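Long-range contacts in member of DUF4221 family (Bacteroides vulgatus, PDB 3S9J), which is of unknown function but folds as a six-bladed beta-propeller and belongs to the DUF4221 family: residues A[43-48]-A[82-87]; A[52-57]-A[66-71]; A[90-95]-A[103-108]. All coordinates share one frame; numbering follows the deposited sequence. Where two conformers were deposited one is given.

From the N terminus, the chain first meets 43-48, the end of the second strand of a four-stranded propeller blade, whose partner 82-87 comes 34 residues later and opens the next blade. Interaction 1 therefore closes a long loop and ties two blades together through side chains. Nested inside that loop is interaction 2, the outer hairpin of the blade that holds 43-48, with its segments 52-57 and 66-71. Interaction 3 follows in series: 90-95 and 103-108 form the central hairpin of the blade that 82-87 opens. Strand 53-58 pairs with strand 39-46, and strand 84-86 with strand 93-97, while Ile68 packs on Ile93 between interactions 2 and 3.

Interaction 1: residues A[43-48]-A[82-87]; sequences HFENTQ and FGSRPS. With FMT (formic acid), chain J.
The imidazole of His43 lies against Pro86, whose CD sits over one ring face toward the rim, 3.9 Å from the ring centroid and 22° off its normal, a CH-pi contact. Two blades of the six-bladed beta-propeller meet here: His43 belongs to the second strand of one four-stranded sheet, and Ser84 to Pro86 form the first strand of the next. The strand axes run nearly antiparallel and come no closer than 7.6 Å, and the hydrogen bonds that cross the gap all involve side chains.

At its edge, the His43 ring directs NE2 at Ser84 OG, 2.9 Å away. The N-H...O angle of 171° and the position of OG in the ring plane mark this as a straight bond; together with the proline over the face it fixes the rotation of the ring. Ser84 OG in turn donates to Glu45 OE1, although that oxygen is placed less surely in the model.

Glu45 has CG anti to its backbone N (chi1 -176°) and an extended chain that carries the carboxylate to the opposing backbone. There OE2 uses its syn lone pair for Gly83 N at 3.1 Å. Its anti lone pair takes the bond from Thr47 OG1, at 2.7 Å, so two donors grip one buried oxygen. At the backbone angles of Gly83, a CB would press on the carbonyl oxygen of Phe82. Behind this network, Ser84 N bonds to Ser30 OG; Ile54 packs on both His43 and Ser84, and Ile93 on His43.

Phe82, less certain because it has two conformers, presents its ring edge to Gln48. On the far side of the strand, Arg85 NE bonds to Pro137 O, while Arg85 NH2 donates to O1 of a formic acid molecule, probably from the crystallisation liquor, at 2.8 Å.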
loop_
_atom_site.group_PDB
_atom_site.type_symbol
_atom_site.label_atom_id
_atom_site.label_comp_id
_atom_site.label_asym_id
_atom_site.label_seq_id
_atom_site.Cartn_x
_atom_site.Cartn_y
_atom_site.Cartn_z
ATOM N N HIS A 43 -3.492 -5.414 12.166
ATOM C CA HIS A 43 -3.005 -4.149 12.696
ATOM C C HIS A 43 -3.779 -3.055 11.952
ATOM O O HIS A 43 -3.691 -2.968 10.735
ATOM C CB HIS A 43 -1.532 -4.026 12.395
ATOM C CG HIS A 43 -0.935 -2.678 12.684
ATOM N ND1 HIS A 43 -0.061 -2.474 13.732
ATOM C CD2 HIS A 43 -1.047 -1.482 12.043
ATOM C CE1 HIS A 43 0.309 -1.203 13.750
ATOM N NE2 HIS A 43 -0.247 -0.584 12.721
ATOM N N PHE A 44 -4.516 -2.219 12.660
ATOM C CA PHE A 44 -5.382 -1.244 12.010
ATOM C C PHE A 44 -5.100 0.121 12.614
ATOM O O PHE A 44 -5.547 0.418 13.713
ATOM C CB PHE A 44 -6.823 -1.680 12.224
ATOM C CG PHE A 44 -7.889 -0.826 11.549
ATOM C CD1 PHE A 44 -8.411 0.303 12.179
ATOM C CD2 PHE A 44 -8.438 -1.228 10.344
ATOM C CE1 PHE A 44 -9.455 1.038 11.588
ATOM C CE2 PHE A 44 -9.485 -0.485 9.757
ATOM C CZ PHE A 44 -9.988 0.634 10.401
ATOM N N GLU A 45 -4.338 0.939 11.895
ATOM C CA GLU A 45 -4.031 2.270 12.373
ATOM C C GLU A 45 -5.313 3.077 12.387
ATOM O O GLU A 45 -5.961 3.196 11.376
ATOM C CB GLU A 45 -3.004 2.972 11.515
ATOM C CG GLU A 45 -2.609 4.329 12.080
ATOM C CD GLU A 45 -1.568 4.998 11.217
ATOM O OE1 GLU A 45 -0.515 4.370 10.995
ATOM O OE2 GLU A 45 -1.799 6.133 10.774
ATOM N N ASN A 46 -5.671 3.625 13.521
ATOM C CA ASN A 46 -6.982 4.307 13.683
ATOM C C ASN A 46 -6.704 5.780 13.958
ATOM O O ASN A 46 -6.885 6.275 15.081
ATOM C CB ASN A 46 -7.704 3.615 14.849
ATOM C CG ASN A 46 -9.080 4.167 15.129
ATOM O OD1 ASN A 46 -9.856 4.448 14.200
ATOM N ND2 ASN A 46 -9.410 4.316 16.428
ATOM N N THR A 47 -6.248 6.466 12.906
ATOM C CA THR A 47 -5.829 7.868 13.025
ATOM C C THR A 47 -6.671 8.788 12.145
ATOM O O THR A 47 -6.357 9.984 12.007
ATOM C CB THR A 47 -4.336 8.033 12.643
ATOM O OG1 THR A 47 -4.118 7.412 11.378
ATOM C CG2 THR A 47 -3.446 7.389 13.739
ATOM N N GLN A 48 -7.723 8.258 11.531
ATOM C CA GLN A 48 -8.608 9.121 10.726
ATOM C C GLN A 48 -9.441 10.022 11.627
ATOM O O GLN A 48 -9.746 9.705 12.774
ATOM C CB GLN A 48 -9.526 8.320 9.825
ATOM C CG GLN A 48 -8.794 7.554 8.744
ATOM C CD GLN A 48 -8.084 8.444 7.752
ATOM O OE1 GLN A 48 -6.899 8.273 7.473
ATOM N NE2 GLN A 48 -8.773 9.383 7.255
ATOM N N PHE A 82 1.278 8.946 10.724
ATOM C CA PHE A 82 0.566 8.554 9.528
ATOM C C PHE A 82 1.333 7.439 8.837
ATOM O O PHE A 82 2.249 7.618 8.035
ATOM C CB PHE A 82 0.191 9.710 8.603
ATOM C CG PHE A 82 -1.182 9.542 8.036
ATOM C CD1 PHE A 82 -2.253 9.342 8.898
ATOM C CD2 PHE A 82 -1.410 9.522 6.679
ATOM C CE1 PHE A 82 -3.530 9.139 8.425
ATOM C CE2 PHE A 82 -2.696 9.345 6.202
ATOM C CZ PHE A 82 -3.751 9.143 7.102
ATOM N N GLY A 83 0.942 6.242 9.226
ATOM C CA GLY A 83 1.567 5.016 8.792
ATOM C C GLY A 83 2.162 4.317 10.011
ATOM O O GLY A 83 2.884 4.924 10.817
ATOM N N SER A 84 1.906 3.025 10.115
ATOM C CA SER A 84 2.382 2.217 11.229
ATOM C C SER A 84 2.356 0.763 10.838
ATOM O O SER A 84 1.481 0.322 10.074
ATOM C CB SER A 84 1.568 2.488 12.501
ATOM O OG SER A 84 0.194 2.220 12.282
ATOM N N ARG A 85 3.323 -0.007 11.347
ATOM C CA ARG A 85 3.467 -1.366 10.909
ATOM C C ARG A 85 3.951 -2.289 12.009
ATOM O O ARG A 85 4.872 -1.934 12.753
ATOM C CB ARG A 85 4.469 -1.407 9.745
ATOM C CG ARG A 85 5.857 -1.022 10.136
ATOM C CD ARG A 85 6.817 -0.910 8.968
ATOM N NE ARG A 85 6.883 -2.053 8.094
ATOM C CZ ARG A 85 7.495 -3.212 8.334
ATOM N NH1 ARG A 85 8.078 -3.501 9.503
ATOM N NH2 ARG A 85 7.528 -4.113 7.382
ATOM N N PRO A 86 3.358 -3.482 12.089
ATOM C CA PRO A 86 3.882 -4.530 12.995
ATOM C C PRO A 86 5.248 -4.943 12.488
ATOM O O PRO A 86 5.420 -5.154 11.275
ATOM C CB PRO A 86 2.875 -5.665 12.859
ATOM C CG PRO A 86 2.172 -5.467 11.574
ATOM C CD PRO A 86 2.258 -3.970 11.242
ATOM N N SER A 87 6.223 -5.036 13.388
ATOM C CA SER A 87 7.615 -5.135 12.969
ATOM C C SER A 87 8.378 -6.217 13.781
ATOM O O SER A 87 9.405 -5.907 14.408
ATOM C CB SER A 87 8.294 -3.774 13.114
ATOM O OG SER A 87 7.688 -2.811 12.268
HETATM C C FMT J . 8.618 -7.101 9.167
HETATM O O1 FMT J . 7.977 -6.811 8.148
HETATM O O2 FMT J . 8.905 -6.282 10.047
#

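Interaction 2: residues A[52-57]-A[66-71]. With NA (sodium ion), chain D.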
loop_
_atom_site.group_PDB
_atom_site.type_symbol
_atom_site.label_atom_id
_atom_site.label_comp_id
_atom_site.label_asym_id
_atom_site.label_seq_id
_atom_site.Cartn_x
_atom_site.Cartn_y
_atom_site.Cartn_z
ATOM N N TYR A 52 -7.038 8.697 17.280
ATOM C CA TYR A 52 -5.565 8.626 17.273
ATOM C C TYR A 52 -5.037 7.488 18.142
ATOM O O TYR A 52 -4.549 7.695 19.258
ATOM C CB TYR A 52 -5.005 9.966 17.725
ATOM C CG TYR A 52 -3.591 10.279 17.266
ATOM C CD1 TYR A 52 -3.324 10.552 15.938
ATOM C CD2 TYR A 52 -2.535 10.331 18.174
ATOM C CE1 TYR A 52 -2.038 10.903 15.517
ATOM C CE2 TYR A 52 -1.234 10.662 17.745
ATOM C CZ TYR A 52 -1.014 10.974 16.423
ATOM O OH TYR A 52 0.249 11.366 16.018
ATOM N N ASP A 53 -5.139 6.278 17.610
ATOM C CA ASP A 53 -4.606 5.083 18.230
ATOM C C ASP A 53 -4.448 3.977 17.199
ATOM O O ASP A 53 -4.656 4.190 16.008
ATOM C CB ASP A 53 -5.433 4.654 19.457
ATOM C CG ASP A 53 -6.893 4.287 19.143
ATOM O OD1 ASP A 53 -7.204 3.830 18.025
ATOM O OD2 ASP A 53 -7.743 4.475 20.078
ATOM N N ILE A 54 -4.019 2.806 17.654
ATOM C CA ILE A 54 -3.972 1.648 16.809
ATOM C C ILE A 54 -4.882 0.590 17.418
ATOM O O ILE A 54 -4.807 0.302 18.619
ATOM C CB ILE A 54 -2.530 1.101 16.683
ATOM C CG1 ILE A 54 -1.629 2.118 15.974
ATOM C CG2 ILE A 54 -2.491 -0.253 15.924
ATOM C CD1 ILE A 54 -0.129 1.851 16.217
ATOM N N VAL A 55 -5.722 -0.004 16.579
ATOM C CA VAL A 55 -6.567 -1.102 16.989
ATOM C C VAL A 55 -6.027 -2.385 16.375
ATOM O O VAL A 55 -5.663 -2.421 15.196
ATOM C CB VAL A 55 -8.014 -0.857 16.545
ATOM C CG1 VAL A 55 -8.910 -2.094 16.738
ATOM C CG2 VAL A 55 -8.566 0.374 17.270
ATOM N N ILE A 56 -6.007 -3.452 17.177
ATOM C CA ILE A 56 -5.648 -4.746 16.686
ATOM C C ILE A 56 -6.904 -5.600 16.655
ATOM O O ILE A 56 -7.563 -5.757 17.689
ATOM C CB ILE A 56 -4.595 -5.428 17.613
ATOM C CG1 ILE A 56 -3.366 -4.535 17.805
ATOM C CG2 ILE A 56 -4.243 -6.853 17.065
ATOM C CD1 ILE A 56 -2.617 -4.147 16.519
ATOM N N PHE A 57 -7.266 -6.111 15.480
ATOM C CA PHE A 57 -8.416 -6.973 15.338
ATOM C C PHE A 57 -8.022 -8.449 15.349
ATOM O O PHE A 57 -7.076 -8.833 14.691
ATOM C CB PHE A 57 -9.164 -6.718 14.037
ATOM C CG PHE A 57 -9.894 -5.390 13.978
ATOM C CD1 PHE A 57 -11.096 -5.193 14.657
ATOM C CD2 PHE A 57 -9.400 -4.362 13.229
ATOM C CE1 PHE A 57 -11.757 -3.982 14.597
ATOM C CE2 PHE A 57 -10.075 -3.167 13.131
ATOM C CZ PHE A 57 -11.259 -2.963 13.789
ATOM N N LYS A 66 -7.112 -5.693 20.979
ATOM C CA LYS A 66 -6.558 -4.686 21.860
ATOM C C LYS A 66 -6.484 -3.337 21.179
ATOM O O LYS A 66 -6.635 -3.249 19.957
ATOM C CB LYS A 66 -5.203 -5.067 22.419
ATOM C CG LYS A 66 -4.061 -5.095 21.521
ATOM C CD LYS A 66 -2.790 -5.562 22.302
ATOM C CE LYS A 66 -1.590 -5.656 21.417
ATOM N NZ LYS A 66 -0.500 -6.564 21.967
ATOM N N ARG A 67 -6.232 -2.329 21.996
ATOM C CA ARG A 67 -6.113 -0.950 21.557
ATOM C C ARG A 67 -4.797 -0.444 22.080
ATOM O O ARG A 67 -4.513 -0.526 23.290
ATOM C CB ARG A 67 -7.267 -0.124 22.114
ATOM C CG ARG A 67 -7.307 1.323 21.694
ATOM C CD ARG A 67 -8.590 1.977 22.168
ATOM N NE ARG A 67 -9.774 1.358 21.561
ATOM C CZ ARG A 67 -10.303 1.648 20.380
ATOM N NH1 ARG A 67 -9.797 2.602 19.608
ATOM N NH2 ARG A 67 -11.386 0.998 19.976
ATOM N N ILE A 68 -3.966 0.026 21.163
ATOM C CA ILE A 68 -2.660 0.581 21.500
ATOM C C ILE A 68 -2.768 2.092 21.496
ATOM O O ILE A 68 -3.059 2.699 20.461
ATOM C CB ILE A 68 -1.606 0.111 20.513
ATOM C CG1 ILE A 68 -1.560 -1.420 20.464
ATOM C CG2 ILE A 68 -0.205 0.743 20.837
ATOM C CD1 ILE A 68 -0.598 -1.991 19.400
ATOM N N PRO A 69 -2.594 2.724 22.661
ATOM C CA PRO A 69 -2.765 4.170 22.697
ATOM C C PRO A 69 -1.625 4.887 21.996
ATOM O O PRO A 69 -0.486 4.388 21.966
ATOM C CB PRO A 69 -2.787 4.495 24.197
ATOM C CG PRO A 69 -2.138 3.385 24.824
ATOM C CD PRO A 69 -2.276 2.176 23.978
ATOM N N LEU A 70 -1.940 6.040 21.416
ATOM C CA LEU A 70 -0.951 6.951 20.829
ATOM C C LEU A 70 -1.176 8.310 21.457
ATOM O O LEU A 70 -2.293 8.816 21.437
ATOM C CB LEU A 70 -1.111 7.036 19.301
ATOM C CG LEU A 70 -0.866 5.795 18.456
ATOM C CD1 LEU A 70 -1.190 6.087 16.966
ATOM C CD2 LEU A 70 0.584 5.256 18.677
ATOM N N HIS A 71 -0.127 8.887 22.050
ATOM C CA HIS A 71 -0.221 10.196 22.695
ATOM C C HIS A 71 0.439 11.239 21.820
ATOM O O HIS A 71 1.450 10.946 21.177
ATOM C CB HIS A 71 0.504 10.145 24.037
ATOM C CG HIS A 71 -0.016 9.085 24.954
ATOM N ND1 HIS A 71 -1.174 9.237 25.687
ATOM C CD2 HIS A 71 0.452 7.849 25.238
ATOM C CE1 HIS A 71 -1.391 8.136 26.390
ATOM N NE2 HIS A 71 -0.412 7.286 26.147
HETATM NA NA NA D . -4.560 8.918 21.268
HETATM O O HOH W 1 -4.720 6.945 22.532
HETATM O O HOH W 2 -6.937 9.153 21.154
HETATM O O HOH W 3 -4.515 11.424 21.046
HETATM O O HOH W 4 -4.764 9.687 23.666
#
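Main-chain hydrogen bonds join Ile54 and Ile68 in both directions: Ile54 N donates to Ile68 O at 3.0 Å. The return bond, from Ile68 N to Ile54 O, is shorter at 2.7 Å. Two residues along, Ile56 N reaches Lys66 O at 2.9 Å, whereas the bond from Lys66 N to Ile56 O is weak. This register makes Ile54-Ile68 and Ile56-Lys66 antiparallel hydrogen-bonded pairs, with Val55-Arg67 a non-hydrogen-bonded pair between them.

The charged contact lies on the face that carries Asp53, Val55 and Arg67. Arg67 NH1 forms a salt bridge with Asp53 OD2 at 2.8 Å, meeting that oxygen on its syn side but 26° out of the carboxylate plane; the carboxylate and guanidinium planes stand 55° apart. A bend at chi3 (-63°) turns NE of Arg67 out of the extended line of the chain, and Val55 CG2 lies over one face of the guanidinium, 3.5 Å from NH1. Asp53 OD1 has a second partner in Asn46 ND2.

The two strands are the third and fourth of a propeller blade, and 66-69 lies at the outer edge of its sheet. Tyr52 and Asp53 both face Asn46 on the neighbouring strand, a classic beta bulge.

Apolar contacts gather on the opposite face. Ile56 CG1 touches Ile68 CD1 at 4.1 Å, the side chains of Ile56 and Lys66 lie side by side, and Leu70 CD1 approaches Ile54 CG1.

Metal coordination closes the strand ends. Carbonyl oxygens reach a sodium ion from both segments, Tyr52 O at 2.4 Å and Leu70 O at 2.3 Å, and four waters complete six oxygen ligands. One of those waters also accepts a hydrogen bond from Leu70 N.

Interaction 3: residues A[90-95]-A[103-108]; sequences SQYILV and LSSINS. With FMT (formic acid), chain I.
The central hairpin of a propeller blade, strands 93-97 and 102-106, is held here by Ile93 and Ile106, an antiparallel hydrogen-bonded pair. Ile93 N donates to Ile106 O at 3.0 Å, and Ile106 N returns a bond to Ile93 O with an N-H...O angle of 164°. Val95 and Ser104 repeat the pattern, with Val95 N 2.8 Å from Ser104 O. Between them Leu94 and Ser105 form the non-hydrogen-bonded pair.

On the Ile93 face, CG1 of Ile106 lies between its backbone N and carbonyl carbon (chi1 65°), which brings it 3.8 Å from Ile93 CB. On the Leu94 face, Leu94 CD2 meets Ser105 CB at 3.8 Å. Tyr92 reaches the same serine: its CE1 approaches Ser105 CB obliquely at 3.6 Å, and one water hydrogen-bonds both Tyr92 OH and Ser105 OG. An alanine in place of Tyr92 would probably leave Ser105 CB without its aromatic neighbour and that water without its phenol partner.

Beyond the strand pair, another water donates to Gln91 O and accepts from Ser108 N, 3.0 Å away. Gln91 NE2 bonds to Glu36 of the preceding blade. Strands 84-86 and 112-117 flank the hairpin, completing the four-stranded antiparallel sheet of a beta-propeller blade.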
loop_
_atom_site.group_PDB
_atom_site.type_symbol
_atom_site.label_atom_id
_atom_site.label_comp_id
_atom_site.label_asym_id
_atom_site.label_seq_id
_atom_site.Cartn_x
_atom_site.Cartn_y
_atom_site.Cartn_z
ATOM N N SER A 90 2.903 -6.954 17.230
ATOM C CA SER A 90 2.456 -5.762 17.959
ATOM C C SER A 90 3.373 -5.373 19.102
ATOM O O SER A 90 3.185 -4.329 19.708
ATOM C CB SER A 90 1.050 -5.969 18.508
ATOM O OG SER A 90 1.027 -6.958 19.528
ATOM N N GLN A 91 4.396 -6.174 19.377
ATOM C CA GLN A 91 5.307 -5.860 20.485
ATOM C C GLN A 91 6.339 -4.810 20.134
ATOM O O GLN A 91 6.937 -4.178 21.029
ATOM C CB GLN A 91 6.024 -7.134 20.950
ATOM C CG GLN A 91 5.078 -8.216 21.470
ATOM C CD GLN A 91 4.123 -7.714 22.549
ATOM O OE1 GLN A 91 4.533 -7.065 23.506
ATOM N NE2 GLN A 91 2.842 -7.999 22.380
ATOM N N TYR A 92 6.548 -4.614 18.832
ATOM C CA TYR A 92 7.494 -3.640 18.315
ATOM C C TYR A 92 6.964 -3.165 16.995
ATOM O O TYR A 92 6.913 -3.915 16.009
ATOM C CB TYR A 92 8.864 -4.314 18.118
ATOM C CG TYR A 92 9.979 -3.367 17.628
ATOM C CD1 TYR A 92 10.664 -2.544 18.512
ATOM C CD2 TYR A 92 10.337 -3.333 16.291
ATOM C CE1 TYR A 92 11.706 -1.705 18.076
ATOM C CE2 TYR A 92 11.359 -2.485 15.836
ATOM C CZ TYR A 92 12.031 -1.688 16.732
ATOM O OH TYR A 92 13.056 -0.887 16.281
ATOM N N ILE A 93 6.497 -1.927 17.036
ATOM C CA ILE A 93 5.782 -1.294 15.926
ATOM C C ILE A 93 6.580 -0.076 15.486
ATOM O O ILE A 93 7.044 0.696 16.317
ATOM C CB ILE A 93 4.351 -0.871 16.366
ATOM C CG1 ILE A 93 3.452 -2.105 16.548
ATOM C CG2 ILE A 93 3.697 0.134 15.322
ATOM C CD1 ILE A 93 2.187 -1.840 17.439
ATOM N N LEU A 94 6.711 0.098 14.175
ATOM C CA LEU A 94 7.357 1.269 13.617
ATOM C C LEU A 94 6.274 2.220 13.082
ATOM O O LEU A 94 5.322 1.784 12.441
ATOM C CB LEU A 94 8.331 0.860 12.518
ATOM C CG LEU A 94 9.646 0.246 13.047
ATOM C CD1 LEU A 94 10.450 -0.398 11.909
ATOM C CD2 LEU A 94 10.450 1.338 13.768
ATOM N N VAL A 95 6.437 3.508 13.368
ATOM C CA VAL A 95 5.465 4.488 12.912
ATOM C C VAL A 95 6.170 5.606 12.163
ATOM O O VAL A 95 7.280 6.013 12.492
ATOM C CB VAL A 95 4.560 5.086 14.038
ATOM C CG1 VAL A 95 3.846 3.957 14.860
ATOM C CG2 VAL A 95 5.355 6.028 14.952
ATOM N N LEU A 103 10.805 8.902 12.133
ATOM C CA LEU A 103 10.354 7.540 12.314
ATOM C C LEU A 103 10.443 7.219 13.807
ATOM O O LEU A 103 11.373 7.656 14.476
ATOM C CB LEU A 103 11.267 6.610 11.509
ATOM C CG LEU A 103 11.082 5.108 11.568
ATOM C CD1 LEU A 103 9.909 4.704 10.713
ATOM C CD2 LEU A 103 12.355 4.480 11.057
ATOM N N SER A 104 9.491 6.455 14.347
ATOM C CA SER A 104 9.547 6.086 15.772
ATOM C C SER A 104 9.214 4.607 15.977
ATOM O O SER A 104 8.406 4.042 15.235
ATOM C CB SER A 104 8.594 6.921 16.626
ATOM O OG SER A 104 8.815 8.319 16.528
ATOM N N SER A 105 9.852 3.975 16.960
ATOM C CA SER A 105 9.464 2.644 17.385
ATOM C C SER A 105 8.707 2.757 18.687
ATOM O O SER A 105 9.020 3.584 19.544
ATOM C CB SER A 105 10.658 1.712 17.520
ATOM O OG SER A 105 11.614 2.300 18.381
ATOM N N ILE A 106 7.645 1.965 18.792
ATOM C CA ILE A 106 6.816 1.931 19.997
ATOM C C ILE A 106 6.563 0.507 20.428
ATOM O O ILE A 106 6.704 -0.435 19.637
ATOM C CB ILE A 106 5.467 2.678 19.813
ATOM C CG1 ILE A 106 4.564 2.007 18.779
ATOM C CG2 ILE A 106 5.690 4.118 19.399
ATOM C CD1 ILE A 106 3.154 2.625 18.710
ATOM N N ASN A 107 6.217 0.335 21.709
ATOM C CA ASN A 107 5.756 -0.987 22.175
ATOM C C ASN A 107 4.217 -1.104 22.176
ATOM O O ASN A 107 3.517 -0.192 21.716
ATOM C CB ASN A 107 6.361 -1.331 23.540
ATOM C CG ASN A 107 5.893 -0.422 24.655
ATOM O OD1 ASN A 107 4.857 0.218 24.549
ATOM N ND2 ASN A 107 6.670 -0.365 25.754
ATOM N N SER A 108 3.694 -2.231 22.687
ATOM C CA SER A 108 2.261 -2.518 22.640
ATOM C C SER A 108 1.456 -1.610 23.560
ATOM O O SER A 108 0.242 -1.599 23.495
ATOM C CB SER A 108 1.999 -3.987 23.003
ATOM O OG SER A 108 2.492 -4.299 24.298
HETATM C C FMT I . 9.944 -1.844 25.257
HETATM O O1 FMT I . 9.930 -2.822 24.495
HETATM O O2 FMT I . 9.061 -1.656 26.093
HETATM O O HOH W 5 5.564 -4.483 23.509
HETATM O O HOH W 6 3.421 -6.319 25.813
HETATM O O HOH W 7 13.938 0.974 17.876
#